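Local atomic coordinates of immunomodulatory active chitinase (PDB entry 6G9C), a protein that probably binds and hydrolyses chitin as a family 18 glycoside hydrolase secreted by the whipworm Trichuris suis, and displays immunomodulatory properties in inflammatory lung disease. Residues Leu72-Phe76 with Thr118-Met122. Sequence-based numbering, arbitrary orientation.
Sequences LNDDF and TFKKM
Residues 73-76 form a type I beta turn, with Asp-74 at -60/-31 and Asp-75 at -87/7 as its central pair, closed by a backbone hydrogen bond from Phe-76 N to Asn-73 O at 3.0 Å. Phi/psi of 83/9 places Phe-76, the last turn residue, in the left-handed region, and its CA-to-CB bond points toward the helix. Facing it, 118-122 belongs to the short helix 117-122, with the i to i+4 hydrogen bond from Met-122 N to Thr-118 O at 2.8 Å. The register is given by the closest CA pairs, Asp-74 to Thr-118 at 6.4 Å and Phe-76 to Met-122 at 6.1 Å. Leu-72, in the t rotamer with chi2 at 61°, makes apolar van der Waals contacts through CD2, 3.7 Å from Thr-118 CG2, 3.9 Å from Phe-119 CD1 and 4.3 Å from Met-122 CE. Thr-118, chi1 -51°, projects its methyl between Leu-72 and Phe-76: CG2 approaches Asn-73 O at 3.5 Å and the edge of the Phe-76 ring, nearest CD1, at 4.1 Å. In the TIM barrel of this family 18 enzyme, strand 64-72 runs parallel to 104-110, and the contact packs the turn between strands 64-72 and 78-79 against the short helix that follows strand 104-110. Phe-76 uses chi1 -47° and chi2 -44° to lay one ring face over Met-122 CA, a CH-pi contact 3.9 Å from the centroid and 20° off the normal; CD1 also lies 3.5 Å from Met-122 CB, and CE1 4.0 Å from Lys-121 CB. Met-122's CA-to-CB bond points toward the turn, and chi1 179°, chi2 -90° and chi3 -81° fold the side chain back to Leu-72 CD2. Phe-132 of helix 126-142 touches both Leu-72 and Met-122, while Phe-119 stacks with Trp-152.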
loop_
_atom_site.group_PDB
_atom_site.type_symbol
_atom_site.label_atom_id
_atom_site.label_comp_id
_atom_site.label_asym_id
_atom_site.label_seq_id
_atom_site.Cartn_x
_atom_site.Cartn_y
_atom_site.Cartn_z
ATOM N N LEU A 72 1.026 -9.960 -22.938
ATOM C CA LEU A 72 -0.234 -10.164 -23.664
ATOM C C LEU A 72 -0.196 -11.534 -24.327
ATOM O O LEU A 72 0.544 -11.742 -25.296
ATOM C CB LEU A 72 -0.464 -9.068 -24.706
ATOM C CG LEU A 72 -1.743 -9.182 -25.550
ATOM C CD1 LEU A 72 -2.972 -9.120 -24.651
ATOM C CD2 LEU A 72 -1.805 -8.084 -26.603
ATOM N N ASN A 73 -0.997 -12.462 -23.813
ATOM C CA ASN A 73 -1.041 -13.820 -24.321
ATOM C C ASN A 73 -1.718 -13.864 -25.691
ATOM O O ASN A 73 -2.380 -12.917 -26.125
ATOM C CB ASN A 73 -1.788 -14.731 -23.349
ATOM C CG ASN A 73 -1.020 -14.971 -22.075
ATOM O OD1 ASN A 73 0.190 -15.218 -22.101
ATOM N ND2 ASN A 73 -1.718 -14.911 -20.948
ATOM N N ASP A 74 -1.542 -14.999 -26.374
ATOM C CA ASP A 74 -2.120 -15.169 -27.703
ATOM C C ASP A 74 -3.637 -15.057 -27.683
ATOM O O ASP A 74 -4.235 -14.614 -28.672
ATOM C CB ASP A 74 -1.703 -16.518 -28.286
ATOM C CG ASP A 74 -0.223 -16.585 -28.574
ATOM O OD1 ASP A 74 0.444 -15.538 -28.477
ATOM O OD2 ASP A 74 0.276 -17.681 -28.889
ATOM N N ASP A 75 -4.278 -15.456 -26.586
ATOM C CA ASP A 75 -5.731 -15.414 -26.496
ATOM C C ASP A 75 -6.250 -14.067 -26.018
ATOM O O ASP A 75 -7.453 -13.943 -25.755
ATOM C CB ASP A 75 -6.249 -16.536 -25.586
ATOM C CG ASP A 75 -5.815 -16.382 -24.134
ATOM O OD1 ASP A 75 -5.143 -15.387 -23.784
ATOM O OD2 ASP A 75 -6.156 -17.278 -23.334
ATOM N N PHE A 76 -5.363 -13.079 -25.878
ATOM C CA PHE A 76 -5.640 -11.672 -25.548
ATOM C C PHE A 76 -5.810 -11.442 -24.049
ATOM O O PHE A 76 -6.222 -10.337 -23.653
ATOM C CB PHE A 76 -6.876 -11.126 -26.284
ATOM C CG PHE A 76 -6.893 -11.449 -27.760
ATOM C CD1 PHE A 76 -5.739 -11.306 -28.526
ATOM C CD2 PHE A 76 -8.052 -11.891 -28.375
ATOM C CE1 PHE A 76 -5.747 -11.602 -29.878
ATOM C CE2 PHE A 76 -8.063 -12.186 -29.730
ATOM C CZ PHE A 76 -6.904 -12.043 -30.478
ATOM N N THR A 118 0.168 -9.690 -32.063
ATOM C CA THR A 118 -0.965 -9.929 -31.172
ATOM C C THR A 118 -1.786 -8.662 -30.966
ATOM O O THR A 118 -3.022 -8.720 -30.964
ATOM C CB THR A 118 -0.484 -10.481 -29.832
ATOM O OG1 THR A 118 0.375 -11.603 -30.068
ATOM C CG2 THR A 118 -1.679 -10.934 -28.976
ATOM N N PHE A 119 -1.123 -7.511 -30.785
ATOM C CA PHE A 119 -1.854 -6.248 -30.671
ATOM C C PHE A 119 -2.813 -6.070 -31.844
ATOM O O PHE A 119 -3.987 -5.730 -31.659
ATOM C CB PHE A 119 -0.889 -5.065 -30.617
ATOM C CG PHE A 119 -0.401 -4.719 -29.232
ATOM C CD1 PHE A 119 -1.286 -4.586 -28.172
ATOM C CD2 PHE A 119 0.951 -4.505 -29.002
ATOM C CE1 PHE A 119 -0.830 -4.252 -26.903
ATOM C CE2 PHE A 119 1.421 -4.169 -27.734
ATOM C CZ PHE A 119 0.526 -4.043 -26.680
ATOM N N LYS A 120 -2.314 -6.309 -33.064
ATOM C CA LYS A 120 -3.108 -6.116 -34.277
ATOM C C LYS A 120 -4.366 -6.968 -34.261
ATOM O O LYS A 120 -5.450 -6.501 -34.631
ATOM C CB LYS A 120 -2.261 -6.458 -35.510
ATOM C CG LYS A 120 -1.273 -5.388 -35.923
ATOM C CD LYS A 120 -0.471 -5.840 -37.148
ATOM C CE LYS A 120 0.362 -4.695 -37.717
ATOM N NZ LYS A 120 -0.457 -3.722 -38.499
ATOM N N LYS A 121 -4.236 -8.238 -33.867
ATOM C CA LYS A 121 -5.394 -9.119 -33.793
ATOM C C LYS A 121 -6.329 -8.703 -32.662
ATOM O O LYS A 121 -7.553 -8.649 -32.843
ATOM C CB LYS A 121 -4.944 -10.570 -33.608
ATOM C CG LYS A 121 -4.178 -11.160 -34.789
ATOM C CD LYS A 121 -3.922 -12.642 -34.585
ATOM C CE LYS A 121 -2.882 -13.151 -35.568
ATOM N NZ LYS A 121 -2.904 -14.638 -35.696
ATOM N N MET A 122 -5.764 -8.406 -31.489
ATOM C CA MET A 122 -6.579 -8.064 -30.323
ATOM C C MET A 122 -7.451 -6.839 -30.584
ATOM O O MET A 122 -8.611 -6.791 -30.165
ATOM C CB MET A 122 -5.674 -7.823 -29.112
ATOM C CG MET A 122 -6.421 -7.446 -27.837
ATOM S SD MET A 122 -6.650 -5.673 -27.672
ATOM C CE MET A 122 -5.025 -5.220 -27.014
#